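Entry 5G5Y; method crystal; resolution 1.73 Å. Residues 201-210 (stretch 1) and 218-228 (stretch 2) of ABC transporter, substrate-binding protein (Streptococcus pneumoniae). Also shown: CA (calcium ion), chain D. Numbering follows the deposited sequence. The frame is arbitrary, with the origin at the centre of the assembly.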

# COMPACT_ATOMS: atom_id res chain seq x y z
N PHE A 201 1.36 -23.64 1.67
CA PHE A 201 1.38 -24.72 0.68
C PHE A 201 2.49 -24.55 -0.31
O PHE A 201 2.59 -25.28 -1.31
CB PHE A 201 -0.01 -24.85 0.03
CG PHE A 201 -1.07 -25.16 1.03
CD1 PHE A 201 -1.31 -26.47 1.41
CD2 PHE A 201 -1.74 -24.14 1.71
CE1 PHE A 201 -2.23 -26.75 2.42
CE2 PHE A 201 -2.64 -24.41 2.72
CZ PHE A 201 -2.91 -25.73 3.05
N GLY A 202 3.37 -23.58 -0.04
CA GLY A 202 4.41 -23.24 -0.96
C GLY A 202 3.99 -22.08 -1.84
O GLY A 202 2.86 -22.04 -2.34
N ILE A 203 4.92 -21.12 -2.01
CA ILE A 203 4.79 -20.00 -2.96
C ILE A 203 3.78 -18.94 -2.53
O ILE A 203 4.13 -17.74 -2.38
CB ILE A 203 4.51 -20.47 -4.40
CG1 ILE A 203 5.62 -21.42 -4.83
CG2 ILE A 203 4.47 -19.27 -5.33
CD1 ILE A 203 5.49 -22.02 -6.21
N GLY A 204 2.53 -19.35 -2.41
CA GLY A 204 1.50 -18.47 -1.89
C GLY A 204 0.91 -17.57 -2.95
O GLY A 204 0.91 -17.90 -4.14
N ASP A 205 0.39 -16.43 -2.50
CA ASP A 205 -0.45 -15.57 -3.34
C ASP A 205 -0.40 -14.11 -2.85
O ASP A 205 -0.08 -13.83 -1.70
CB ASP A 205 -1.89 -16.09 -3.32
CG ASP A 205 -2.77 -15.48 -4.42
OD1 ASP A 205 -2.23 -15.10 -5.50
OD2 ASP A 205 -4.03 -15.41 -4.19
N ASN A 206 -0.75 -13.18 -3.73
CA ASN A 206 -0.94 -11.79 -3.31
C ASN A 206 -1.95 -11.15 -4.23
O ASN A 206 -2.42 -11.81 -5.17
CB ASN A 206 0.39 -11.05 -3.26
CG ASN A 206 1.11 -11.02 -4.59
OD1 ASN A 206 0.50 -10.86 -5.66
ND2 ASN A 206 2.43 -11.11 -4.54
N ASP A 207 -2.29 -9.89 -3.99
CA ASP A 207 -3.37 -9.23 -4.76
C ASP A 207 -3.05 -9.07 -6.23
O ASP A 207 -3.97 -8.89 -7.01
CB ASP A 207 -3.76 -7.89 -4.11
CG ASP A 207 -4.54 -8.07 -2.82
OD1 ASP A 207 -5.00 -9.21 -2.54
OD2 ASP A 207 -4.71 -7.07 -2.06
N ASP A 208 -1.78 -9.09 -6.62
CA ASP A 208 -1.39 -9.09 -8.05
C ASP A 208 -1.29 -10.51 -8.65
O ASP A 208 -1.05 -10.64 -9.85
CB ASP A 208 -0.02 -8.45 -8.23
CG ASP A 208 0.03 -7.01 -7.76
OD1 ASP A 208 -0.87 -6.23 -8.10
OD2 ASP A 208 0.97 -6.64 -7.02
N HIS A 209 -1.44 -11.54 -7.82
CA HIS A 209 -1.15 -12.93 -8.19
C HIS A 209 0.21 -13.07 -8.86
O HIS A 209 0.36 -13.84 -9.82
CB HIS A 209 -2.25 -13.53 -9.06
CG HIS A 209 -3.63 -13.33 -8.53
ND1 HIS A 209 -4.02 -13.78 -7.29
CD2 HIS A 209 -4.70 -12.69 -9.05
CE1 HIS A 209 -5.26 -13.39 -7.05
NE2 HIS A 209 -5.70 -12.75 -8.11
N LEU A 210 1.18 -12.30 -8.40
CA LEU A 210 2.49 -12.28 -9.03
C LEU A 210 3.60 -12.17 -8.00
O LEU A 210 3.66 -11.18 -7.26
CB LEU A 210 2.56 -11.12 -10.01
CG LEU A 210 3.65 -11.20 -11.05
CD1 LEU A 210 3.26 -12.17 -12.16
CD2 LEU A 210 3.84 -9.81 -11.66
N VAL A 218 9.41 -14.27 -13.05
CA VAL A 218 8.15 -13.82 -12.49
C VAL A 218 7.24 -15.06 -12.48
O VAL A 218 7.32 -15.88 -13.40
CB VAL A 218 7.52 -12.64 -13.28
CG1 VAL A 218 8.47 -11.44 -13.35
CG2 VAL A 218 7.11 -13.04 -14.68
N ASP A 219 6.45 -15.23 -11.45
CA ASP A 219 5.54 -16.39 -11.33
C ASP A 219 4.11 -15.95 -11.05
O ASP A 219 3.85 -15.21 -10.08
CB ASP A 219 6.08 -17.31 -10.21
CG ASP A 219 5.27 -18.62 -10.04
OD1 ASP A 219 4.60 -19.07 -10.97
OD2 ASP A 219 5.35 -19.21 -8.94
N PHE A 220 3.18 -16.37 -11.91
CA PHE A 220 1.75 -16.12 -11.68
C PHE A 220 1.28 -17.13 -10.65
O PHE A 220 1.43 -18.33 -10.84
CB PHE A 220 0.96 -16.24 -12.97
CG PHE A 220 -0.46 -15.80 -12.85
CD1 PHE A 220 -0.76 -14.46 -12.80
CD2 PHE A 220 -1.49 -16.74 -12.84
CE1 PHE A 220 -2.08 -14.04 -12.73
CE2 PHE A 220 -2.82 -16.32 -12.75
CZ PHE A 220 -3.09 -14.97 -12.70
N THR A 221 0.78 -16.66 -9.52
CA THR A 221 0.53 -17.55 -8.41
C THR A 221 -0.75 -18.36 -8.56
O THR A 221 -0.87 -19.44 -8.00
CB THR A 221 0.46 -16.77 -7.10
OG1 THR A 221 -0.51 -15.75 -7.24
CG2 THR A 221 1.82 -16.16 -6.76
N ALA A 222 -1.70 -17.85 -9.32
CA ALA A 222 -3.01 -18.46 -9.35
C ALA A 222 -3.21 -19.59 -10.39
O ALA A 222 -4.33 -20.04 -10.56
CB ALA A 222 -4.06 -17.38 -9.48
N ASP A 223 -2.15 -20.05 -11.05
CA ASP A 223 -2.20 -21.32 -11.82
C ASP A 223 -1.21 -22.38 -11.29
O ASP A 223 -0.93 -23.33 -11.99
CB ASP A 223 -1.94 -21.04 -13.30
CG ASP A 223 -0.50 -20.61 -13.59
OD1 ASP A 223 0.24 -20.31 -12.60
OD2 ASP A 223 -0.15 -20.58 -14.79
N ASN A 224 -0.71 -22.22 -10.06
CA ASN A 224 0.26 -23.15 -9.47
C ASN A 224 -0.50 -24.30 -8.76
O ASN A 224 -1.54 -24.07 -8.15
CB ASN A 224 1.11 -22.43 -8.41
CG ASN A 224 2.09 -21.44 -9.00
OD1 ASN A 224 2.47 -21.52 -10.20
ND2 ASN A 224 2.57 -20.54 -8.17
N ASP A 225 0.05 -25.50 -8.80
CA ASP A 225 -0.47 -26.61 -7.98
C ASP A 225 -0.60 -26.20 -6.51
O ASP A 225 -1.51 -26.65 -5.82
CB ASP A 225 0.43 -27.82 -8.09
CG ASP A 225 0.41 -28.45 -9.48
OD1 ASP A 225 -0.43 -28.05 -10.33
OD2 ASP A 225 1.22 -29.37 -9.70
N ASN A 226 0.31 -25.35 -6.04
CA ASN A 226 0.30 -24.86 -4.63
C ASN A 226 -0.94 -24.09 -4.30
O ASN A 226 -1.45 -24.17 -3.21
CB ASN A 226 1.52 -23.97 -4.33
CG ASN A 226 2.80 -24.53 -4.88
OD1 ASN A 226 2.97 -24.55 -6.11
ND2 ASN A 226 3.68 -25.07 -4.01
N TYR A 227 -1.40 -23.30 -5.27
CA TYR A 227 -2.58 -22.48 -5.12
C TYR A 227 -3.83 -23.37 -5.03
O TYR A 227 -4.71 -23.10 -4.24
CB TYR A 227 -2.69 -21.55 -6.30
CG TYR A 227 -3.83 -20.60 -6.31
CD1 TYR A 227 -5.04 -20.98 -6.84
CD2 TYR A 227 -3.69 -19.27 -5.87
CE1 TYR A 227 -6.09 -20.09 -6.94
CE2 TYR A 227 -4.76 -18.37 -5.93
CZ TYR A 227 -5.95 -18.80 -6.48
OH TYR A 227 -7.03 -17.93 -6.58
N LYS A 228 -3.88 -24.39 -5.88
CA LYS A 228 -4.94 -25.40 -5.83
C LYS A 228 -5.01 -26.05 -4.43
O LYS A 228 -6.10 -26.17 -3.89
CB LYS A 228 -4.77 -26.44 -6.95
CG LYS A 228 -5.72 -27.62 -6.83
CD LYS A 228 -5.75 -28.46 -8.08
CE LYS A 228 -4.64 -29.46 -8.14
NZ LYS A 228 -5.01 -30.52 -9.12
CA CA D . 2.61 -20.06 -11.97
O HOH W 1 0.94 -20.23 -5.70
O HOH W 2 -6.63 -15.67 -4.80
O HOH W 3 3.42 -18.54 -13.89
O HOH W 4 4.54 -21.33 -12.22
O HOH W 5 2.97 -21.85 -13.64

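The most unusual feature is a calcium ion bound on one side of the contact: all its protein ligands lie in 218-228. Asp219 OD1, Phe220 O, Asp223 OD1 and Asn224 OD1 bind it at 2.4, 2.4, 2.5 and 2.3 Å, and three waters complete seven ligands. The lesson is that residues which bind the metal can also meet the neighbouring stretch: Asn224 and Asp219 both bind calcium and both touch Ile203. Asn224 gives OD1 to calcium, while its ND2 donates to Asp219 OD2 (3.2 Å), and Ile203 CG2 packs 3.6 Å from that same ND2.

Thr221 is the polar hub. Its OG1 donates to Asp205 OD1 at 2.5 Å, a very short bond, and His209 ND1 donates to the same OD1 at 2.9 Å along a nearly straight path, so one carboxylate oxygen gathers both stretches. The backbone adds Thr221 N to His209 O, 2.9 Å, just beyond the antiparallel Leu210-Phe220 pair. That pair is a non-hydrogen-bonded one, and close CA-H...O contacts accompany it, with Leu210 CA 3.4 Å from Asp219 O and Phe220 CA 3.3 Å from His209 O. His209 also sets its ring edge toward the Phe220 face, offset, with His209 CB near that face but off-centre, 4.2 Å from the ring centroid.

Water extends the polar network: one molecule donates to Asp205 OD2 (2.7 Å) and lies 2.9 Å from Tyr227 OH, while another joins Gly204 O, Thr221 O and Asn224 ND2.

At the far end, Asn226 ND2 donates to Phe201 O at 2.9 Å, linking the first turn of the helix to stretch 1. The backbone angles of Gly202 by themselves call for glycine, since a CB would jam against the preceding carbonyl; an ideal CB would also sit 2.5 Å from Asn226 ND2 as placed here, a clash.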